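Thermospermine synthase (Medicago truncatula, PDB 6BQ6) probably catalyses the transfer of an aminopropyl group from decarboxylated S-adenosylmethionine to spermidine, giving thermospermine and S-methyl-5'-thioadenosine. Local coordinates at residues Y56-A60 and L71-G75; K76-A80 and P252-D256; A95-H99 and K210-V215. All blocks are in the same frame, centred on the assembly; numbering follows the deposited sequence.

Interaction 1 (Y56-A60 and L71-G75)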
loop_
_atom_site.group_PDB
_atom_site.type_symbol
_atom_site.label_atom_id
_atom_site.label_comp_id
_atom_site.label_asym_id
_atom_site.label_seq_id
_atom_site.Cartn_x
_atom_site.Cartn_y
_atom_site.Cartn_z
ATOM N N TYR B 56 18.620 -19.827 -4.418
ATOM C CA TYR B 56 17.261 -20.293 -4.182
ATOM C C TYR B 56 16.298 -19.191 -3.807
ATOM O O TYR B 56 15.134 -19.234 -4.222
ATOM C CB TYR B 56 17.197 -21.347 -3.078
ATOM C CG TYR B 56 17.863 -22.604 -3.457
ATOM C CD1 TYR B 56 17.252 -23.478 -4.365
ATOM C CD2 TYR B 56 19.090 -22.941 -2.931
ATOM C CE1 TYR B 56 17.884 -24.644 -4.735
ATOM C CE2 TYR B 56 19.728 -24.110 -3.295
ATOM C CZ TYR B 56 19.118 -24.947 -4.212
ATOM O OH TYR B 56 19.751 -26.107 -4.601
ATOM N N GLN B 57 16.720 -18.240 -2.977
ATOM C CA GLN B 57 15.735 -17.299 -2.395
ATOM C C GLN B 57 16.387 -16.155 -1.630
ATOM O O GLN B 57 17.469 -16.325 -1.105
ATOM C CB GLN B 57 14.768 -18.045 -1.452
ATOM C CG GLN B 57 15.473 -18.692 -0.268
ATOM C CD GLN B 57 14.742 -19.905 0.282
ATOM O OE1 GLN B 57 13.513 -19.929 0.331
ATOM N NE2 GLN B 57 15.494 -20.901 0.709
ATOM N N ASP B 58 15.736 -14.988 -1.630
ATOM C CA ASP B 58 16.113 -13.857 -0.795
ATOM C C ASP B 58 15.676 -14.125 0.635
ATOM O O ASP B 58 14.710 -14.813 0.857
ATOM C CB ASP B 58 15.455 -12.549 -1.254
ATOM C CG ASP B 58 15.951 -12.075 -2.632
ATOM O OD1 ASP B 58 16.963 -12.605 -3.159
ATOM O OD2 ASP B 58 15.287 -11.180 -3.194
ATOM N N ILE B 59 16.432 -13.577 1.569
ATOM C CA ILE B 59 16.285 -13.833 2.981
ATOM C C ILE B 59 16.270 -12.486 3.667
ATOM O O ILE B 59 17.102 -11.668 3.370
ATOM C CB ILE B 59 17.492 -14.651 3.512
ATOM C CG1 ILE B 59 17.645 -15.928 2.670
ATOM C CG2 ILE B 59 17.280 -14.940 4.985
ATOM C CD1 ILE B 59 19.002 -16.579 2.691
ATOM N N ALA B 60 15.316 -12.253 4.567
ATOM C CA ALA B 60 15.214 -10.982 5.306
ATOM C C ALA B 60 14.737 -11.277 6.721
ATOM O O ALA B 60 13.936 -12.193 6.922
ATOM C CB ALA B 60 14.241 -10.036 4.608
ATOM N N LEU B 71 10.982 -13.660 9.940
ATOM C CA LEU B 71 11.823 -14.214 8.906
ATOM C C LEU B 71 10.990 -14.250 7.641
ATOM O O LEU B 71 9.904 -14.841 7.627
ATOM C CB LEU B 71 12.320 -15.591 9.302
ATOM C CG LEU B 71 13.179 -16.302 8.255
ATOM C CD1 LEU B 71 14.539 -15.615 8.084
ATOM C CD2 LEU B 71 13.350 -17.777 8.606
ATOM N N VAL B 72 11.508 -13.653 6.583
ATOM C CA VAL B 72 10.852 -13.595 5.278
ATOM C C VAL B 72 11.734 -14.190 4.208
ATOM O O VAL B 72 12.890 -13.813 4.109
ATOM C CB VAL B 72 10.531 -12.115 4.958
ATOM C CG1 VAL B 72 9.816 -11.919 3.616
ATOM C CG2 VAL B 72 9.694 -11.554 6.097
ATOM N N LEU B 73 11.173 -15.133 3.428
ATOM C CA LEU B 73 11.919 -15.780 2.360
ATOM C C LEU B 73 11.209 -15.493 1.053
ATOM O O LEU B 73 10.020 -15.783 0.930
ATOM C CB LEU B 73 12.031 -17.276 2.554
ATOM C CG LEU B 73 12.789 -17.756 3.789
ATOM C CD1 LEU B 73 12.848 -19.274 3.819
ATOM C CD2 LEU B 73 14.182 -17.155 3.937
ATOM N N ASP B 74 11.931 -14.875 0.130
ATOM C CA ASP B 74 11.378 -14.433 -1.173
ATOM C C ASP B 74 10.082 -13.639 -0.987
ATOM O O ASP B 74 9.082 -13.887 -1.645
ATOM C CB ASP B 74 11.208 -15.642 -2.112
ATOM C CG ASP B 74 12.474 -15.931 -2.967
ATOM O OD1 ASP B 74 13.328 -15.034 -3.210
ATOM O OD2 ASP B 74 12.580 -17.071 -3.429
ATOM N N GLY B 75 10.123 -12.711 -0.035
ATOM C CA GLY B 75 9.000 -11.856 0.313
ATOM C C GLY B 75 7.787 -12.511 0.938
ATOM O O GLY B 75 6.720 -11.880 1.031
#

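Interaction 2 (K76-A80 and P252-D256). With TER (N-(3-amino-propyl)-N-(5-aminopropyl)-1,4-diaminobutane), chain F.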
loop_
_atom_site.group_PDB
_atom_site.type_symbol
_atom_site.label_atom_id
_atom_site.label_comp_id
_atom_site.label_asym_id
_atom_site.label_seq_id
_atom_site.Cartn_x
_atom_site.Cartn_y
_atom_site.Cartn_z
ATOM N N LYS B 76 7.929 -13.764 1.362
ATOM C CA LYS B 76 6.864 -14.482 2.021
ATOM C C LYS B 76 7.286 -14.750 3.451
ATOM O O LYS B 76 8.315 -15.352 3.710
ATOM C CB LYS B 76 6.556 -15.772 1.284
ATOM C CG LYS B 76 6.303 -15.564 -0.214
ATOM C CD LYS B 76 5.079 -16.316 -0.715
ATOM C CE LYS B 76 5.299 -17.827 -0.746
ATOM N NZ LYS B 76 3.988 -18.545 -0.693
ATOM N N LEU B 77 6.498 -14.231 4.371
ATOM C CA LEU B 77 6.685 -14.466 5.747
ATOM C C LEU B 77 6.721 -15.961 6.038
ATOM O O LEU B 77 5.827 -16.722 5.560
ATOM C CB LEU B 77 5.536 -13.831 6.480
ATOM C CG LEU B 77 5.513 -14.055 7.961
ATOM C CD1 LEU B 77 6.582 -13.256 8.643
ATOM C CD2 LEU B 77 4.133 -13.683 8.457
ATOM N N GLN B 78 7.745 -16.383 6.791
ATOM C CA GLN B 78 7.885 -17.786 7.222
ATOM C C GLN B 78 7.535 -17.980 8.676
ATOM O O GLN B 78 6.869 -18.965 9.067
ATOM C CB GLN B 78 9.332 -18.232 7.045
ATOM C CG GLN B 78 9.879 -18.071 5.660
ATOM C CD GLN B 78 9.170 -18.955 4.683
ATOM O OE1 GLN B 78 9.181 -20.182 4.825
ATOM N NE2 GLN B 78 8.545 -18.353 3.679
ATOM N N SER B 79 8.088 -17.126 9.518
ATOM C CA SER B 79 8.012 -17.291 10.945
ATOM C C SER B 79 8.036 -15.951 11.576
ATOM O O SER B 79 8.874 -15.145 11.203
ATOM C CB SER B 79 9.224 -18.104 11.415
ATOM O OG SER B 79 9.570 -17.850 12.777
ATOM N N ALA B 80 7.114 -15.666 12.491
ATOM C CA ALA B 80 7.235 -14.496 13.338
ATOM C C ALA B 80 7.484 -14.869 14.764
ATOM O O ALA B 80 6.948 -15.835 15.297
ATOM C CB ALA B 80 6.011 -13.623 13.243
ATOM N N PRO B 252 -1.778 -15.932 13.811
ATOM C CA PRO B 252 -2.149 -14.539 13.542
ATOM C C PRO B 252 -1.290 -13.894 12.486
ATOM O O PRO B 252 -1.826 -13.223 11.612
ATOM C CB PRO B 252 -1.972 -13.855 14.909
ATOM C CG PRO B 252 -2.196 -14.924 15.879
ATOM C CD PRO B 252 -1.726 -16.201 15.257
ATOM N N SER B 253 0.015 -14.144 12.506
ATOM C CA SER B 253 0.916 -13.497 11.558
ATOM C C SER B 253 0.727 -13.993 10.139
ATOM O O SER B 253 1.122 -13.317 9.194
ATOM C CB SER B 253 2.375 -13.683 11.944
ATOM O OG SER B 253 2.743 -15.027 11.999
ATOM N N TYR B 254 0.137 -15.174 9.987
ATOM C CA TYR B 254 -0.179 -15.734 8.683
ATOM C C TYR B 254 -1.469 -15.247 8.091
ATOM O O TYR B 254 -1.760 -15.583 6.921
ATOM C CB TYR B 254 -0.185 -17.279 8.805
ATOM C CG TYR B 254 1.135 -17.991 9.074
ATOM C CD1 TYR B 254 2.341 -17.305 9.315
ATOM C CD2 TYR B 254 1.171 -19.379 9.117
ATOM C CE1 TYR B 254 3.513 -17.990 9.556
ATOM C CE2 TYR B 254 2.344 -20.077 9.360
ATOM C CZ TYR B 254 3.515 -19.387 9.583
ATOM O OH TYR B 254 4.659 -20.082 9.823
ATOM N N ALA B 255 -2.293 -14.508 8.844
ATOM C CA ALA B 255 -3.641 -14.066 8.470
ATOM C C ALA B 255 -4.538 -15.183 7.966
ATOM O O ALA B 255 -5.354 -14.978 7.079
ATOM C CB ALA B 255 -3.606 -12.903 7.437
ATOM N N ASP B 256 -4.351 -16.400 8.500
ATOM C CA ASP B 256 -5.185 -17.495 8.112
ATOM C C ASP B 256 -5.047 -18.590 9.119
ATOM O O ASP B 256 -4.160 -18.562 10.001
ATOM C CB ASP B 256 -4.782 -18.036 6.735
ATOM C CG ASP B 256 -5.978 -18.634 5.952
ATOM O OD1 ASP B 256 -7.072 -18.854 6.542
ATOM O OD2 ASP B 256 -5.762 -18.901 4.768
HETATM N N1 TER F . 11.146 -23.572 3.835
HETATM C C2 TER F . 10.854 -23.815 5.233
HETATM C C3 TER F . 9.407 -24.273 5.388
HETATM C C4 TER F . 8.399 -23.191 5.104
HETATM N N5 TER F . 7.077 -23.601 5.519
HETATM C C6 TER F . 6.302 -22.766 6.409
HETATM C C7 TER F . 4.819 -22.833 6.077
HETATM C C8 TER F . 4.141 -21.582 6.603
HETATM N N9 TER F . 4.167 -20.489 5.655
HETATM C C10 TER F . 3.578 -19.234 6.048
HETATM C C11 TER F . 3.023 -18.409 4.908
HETATM C C12 TER F . 2.153 -17.307 5.513
HETATM C C13 TER F . 1.811 -16.200 4.528
HETATM N N14 TER F . 1.535 -16.733 3.205
#

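Interaction 3 (A95-H99 and K210-V215)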
loop_
_atom_site.group_PDB
_atom_site.type_symbol
_atom_site.label_atom_id
_atom_site.label_comp_id
_atom_site.label_asym_id
_atom_site.label_seq_id
_atom_site.Cartn_x
_atom_site.Cartn_y
_atom_site.Cartn_z
ATOM N N ALA B 95 2.351 -35.551 16.100
ATOM C CA ALA B 95 3.010 -36.741 15.555
ATOM C C ALA B 95 3.774 -37.510 16.591
ATOM O O ALA B 95 3.575 -38.719 16.778
ATOM C CB ALA B 95 3.907 -36.380 14.393
ATOM N N LEU B 96 4.640 -36.834 17.330
ATOM C CA LEU B 96 5.511 -37.579 18.271
ATOM C C LEU B 96 4.694 -38.161 19.427
ATOM O O LEU B 96 4.952 -39.272 19.908
ATOM C CB LEU B 96 6.639 -36.748 18.796
ATOM C CG LEU B 96 7.904 -36.764 17.916
ATOM C CD1 LEU B 96 7.698 -36.110 16.559
ATOM C CD2 LEU B 96 9.057 -36.145 18.669
ATOM N N LEU B 97 3.668 -37.431 19.861
ATOM C CA LEU B 97 2.854 -37.921 20.941
ATOM C C LEU B 97 2.003 -39.140 20.584
ATOM O O LEU B 97 1.682 -39.922 21.454
ATOM C CB LEU B 97 1.955 -36.791 21.500
ATOM C CG LEU B 97 2.702 -35.651 22.170
ATOM C CD1 LEU B 97 1.808 -34.443 22.358
ATOM C CD2 LEU B 97 3.286 -36.100 23.523
ATOM N N HIS B 98 1.609 -39.291 19.335
ATOM C CA HIS B 98 0.852 -40.416 18.912
ATOM C C HIS B 98 1.740 -41.628 18.733
ATOM O O HIS B 98 1.206 -42.746 18.683
ATOM C CB HIS B 98 0.096 -40.131 17.635
ATOM C CG HIS B 98 -1.185 -39.347 17.835
ATOM N ND1 HIS B 98 -1.210 -37.992 17.999
ATOM C CD2 HIS B 98 -2.474 -39.757 17.926
ATOM C CE1 HIS B 98 -2.456 -37.584 18.180
ATOM N NE2 HIS B 98 -3.251 -38.634 18.113
ATOM N N HIS B 99 3.049 -41.403 18.657
ATOM C CA HIS B 99 4.008 -42.486 18.534
ATOM C C HIS B 99 4.298 -43.106 19.902
ATOM O O HIS B 99 4.351 -42.397 20.921
ATOM C CB HIS B 99 5.296 -41.940 17.947
ATOM C CG HIS B 99 6.141 -43.014 17.366
ATOM N ND1 HIS B 99 6.950 -43.799 18.149
ATOM C CD2 HIS B 99 6.248 -43.488 16.103
ATOM C CE1 HIS B 99 7.542 -44.707 17.395
ATOM N NE2 HIS B 99 7.124 -44.555 16.147
ATOM N N LYS B 210 8.404 -49.380 11.871
ATOM C CA LYS B 210 7.125 -49.934 12.310
ATOM C C LYS B 210 6.455 -48.936 13.252
ATOM O O LYS B 210 7.073 -48.476 14.190
ATOM C CB LYS B 210 7.364 -51.245 13.053
ATOM C CG LYS B 210 6.172 -51.856 13.756
ATOM C CD LYS B 210 5.001 -52.104 12.834
ATOM C CE LYS B 210 3.814 -52.628 13.673
ATOM N NZ LYS B 210 2.770 -53.059 12.762
ATOM N N GLY B 211 5.197 -48.593 13.005
ATOM C CA GLY B 211 4.542 -47.586 13.830
ATOM C C GLY B 211 4.868 -46.150 13.413
ATOM O O GLY B 211 4.514 -45.192 14.132
ATOM N N GLY B 212 5.539 -45.989 12.266
ATOM C CA GLY B 212 6.065 -44.690 11.884
ATOM C C GLY B 212 4.954 -43.741 11.577
ATOM O O GLY B 212 3.892 -44.183 11.118
ATOM N N ILE B 213 5.207 -42.453 11.812
ATOM C CA ILE B 213 4.186 -41.430 11.563
ATOM C C ILE B 213 4.816 -40.379 10.671
ATOM O O ILE B 213 5.935 -39.958 10.927
ATOM C CB ILE B 213 3.656 -40.801 12.855
ATOM C CG1 ILE B 213 2.964 -41.876 13.729
ATOM C CG2 ILE B 213 2.672 -39.669 12.485
ATOM C CD1 ILE B 213 2.568 -41.436 15.112
ATOM N N PHE B 214 4.122 -39.998 9.605
ATOM C CA PHE B 214 4.506 -38.878 8.767
ATOM C C PHE B 214 3.609 -37.685 9.208
ATOM O O PHE B 214 2.393 -37.860 9.428
ATOM C CB PHE B 214 4.285 -39.206 7.297
ATOM C CG PHE B 214 4.591 -38.062 6.361
ATOM C CD1 PHE B 214 5.876 -37.486 6.300
ATOM C CD2 PHE B 214 3.562 -37.507 5.533
ATOM C CE1 PHE B 214 6.160 -36.426 5.444
ATOM C CE2 PHE B 214 3.863 -36.435 4.703
ATOM C CZ PHE B 214 5.151 -35.898 4.630
ATOM N N VAL B 215 4.197 -36.503 9.235
ATOM C CA VAL B 215 3.400 -35.268 9.353
ATOM C C VAL B 215 3.975 -34.261 8.356
ATOM O O VAL B 215 5.202 -34.143 8.200
ATOM C CB VAL B 215 3.360 -34.690 10.786
ATOM C CG1 VAL B 215 4.754 -34.421 11.327
ATOM C CG2 VAL B 215 2.487 -33.435 10.864
HETATM O O HOH W 1 8.329 -46.021 14.261
#

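Interaction 1 (Y56-A60 and L71-G75)
Strands 58-60 and 71-73 run antiparallel, their axes 4.9 Å apart at an angle of 166°. Ala-60 and Val-72 form a hydrogen-bonded pair, with Ala-60 N to Val-72 O and Val-72 N to Ala-60 O both 2.9 Å; Ile-59 and Leu-73 form the adjoining non-hydrogen-bonded pair. The hydrogen bonding continues one residue beyond strand 71-73, at Asp-74: Asp-74 N donates to Asp-58 O (2.9 Å), and the carboxylate of Asp-74 then takes the place of a backbone acceptor, Asp-74 OD1 receiving Asp-58 N at 2.9 Å. Aspartate, short and polar, suits this exposed corner, where the chain turns away through the positive phi angles of Asp-74 and Gly-75. On one face Ile-59 CG1 packs on Leu-73 CD2 (3.9 Å), and Ile-59 and Leu-71 rest on Phe-140 of helix 135-144, a place for branched apolar side chains. On the other, small Ala-60 lies beside Val-72, CB to CB 4.3 Å. Gln-57 OE1 reaches to 3.6 Å from Leu-73 CD1, while Gln-57 NE2 is held by Asp-134. This is a beta hairpin of the four-stranded antiparallel sheet of residues 47-80; its open end borders the nucleoside site through Gln-57, which contacts adenosine in a crystal structure of this protein, though none is bound to this chain here.

Interaction 2 (K76-A80 and P252-D256)
A buried contact between the N-terminal beta region and the Rossmann-like catalytic domain joins strand 76-80, the last strand of the four-stranded antiparallel sheet of residues 47-80, to the 3-10 turn 252-254 between strands 243-251 and 256-264 of the large mixed sheet. Only one hydrogen bond crosses it: Tyr-254 OH donates to Gln-78 O at 2.6 Å. Tyrosine suits the place because its long ring can span the gap while its hydroxyl satisfies a buried carbonyl. That carbonyl sits in a classic beta bulge, in which Gln-78 and Ser-79 both face Leu-71 on the neighbouring strand. The two segments form part of the thermospermine pocket of this aminopropyltransferase. The polyamine lies over one face of the Tyr-254 ring, its C10 3.5 Å from Tyr-254 CZ, and Leu-77 O comes within 3.3 Å of ligand C11. From the strand side, Gln-78 OE1 approaches ligand C4 at 3.1 Å, while Gln-78 NE2 is tied back to Lys-76 O (3.0 Å), which fixes the amide's orientation. Leu-77 fills the space between strand and turn: its CD2 lies 4.1 Å from Tyr-254 CD1, near the ring edge, and 3.1 Å from Ser-253 O. Further along, the small Ala-80 lets the turn come close, Ala-80 CB lying 3.8 Å from Ser-253 OG, a hydroxyl that is itself hydrogen-bonded to Asp-83. Trp-258 meets the Tyr-254 ring edge-to-face.

Interaction 3 (A95-H99 and K210-V215)
Ile-213 has the largest buried area of this contact, with Ala-95 and His-99 next. The isoleucine points from strand 212-215 toward the C-terminal end of helix 84-98, where Ile-213 CD1 lies 3.3 Å from Ala-95 O, 3.8 Å from His-98 CB and 3.6 Å from His-99 N. A beta-branched residue suits the strand, and its CG1-CD1 arm reaches the helix end and lies against the backbone there. Ala-95, one turn back, has only a methyl group, so the helix can come down close to the sheet: Ala-95 CB is 4.0 Å from Ile-213 CG2 and 3.7 Å from Val-215 CG1. Ile-213 and Val-215 alternate with Phe-214, which points away from the helix. This is the helix-on-sheet packing of the Rossmann-like domain found in aminopropyltransferases, with helix 84-98 lying on one face of the mixed sheet across strands 175-181, 212-220 and 256-264. Beyond the helix end, His-99 turns its ring to the corner before the strand. His-99 CD2 is 3.1 Å from Gly-211 O, and a water lies 2.7 Å from His-99 NE2 and 2.8 Å from Lys-210 O, linking the two; the water donates to Lys-210 O. His-99 ND1 is hydrogen-bonded to the backbone nitrogen of Met-101. Glycine is called for at 211 because, at its phi of 82°, a side chain would jam against the preceding carbonyl.

Interactions 1 and 2 meet directly: strands 70-73 and 76-80 are neighbours in the four-stranded antiparallel sheet, with Leu-71 O 2.8 Å from Gln-78 N and Leu-71 N 2.9 Å from Ser-79 O, both probable hydrogen bonds. Interaction 3 belongs to the Rossmann-like domain; its centre is about 26 Å from that of interaction 2, and it is nested in the chain loop that interaction 2 closes. Interaction 1 is partly exposed and built mainly on backbone hydrogen bonds, with one to an aspartate carboxylate; interactions 2 and 3 are buried. Interaction 2 joins sheet and catalytic domain by apolar packing and a single protein-protein hydrogen bond beside the polyamine, whereas interaction 3 has no direct hydrogen bond, only apolar packing plus one water bridge.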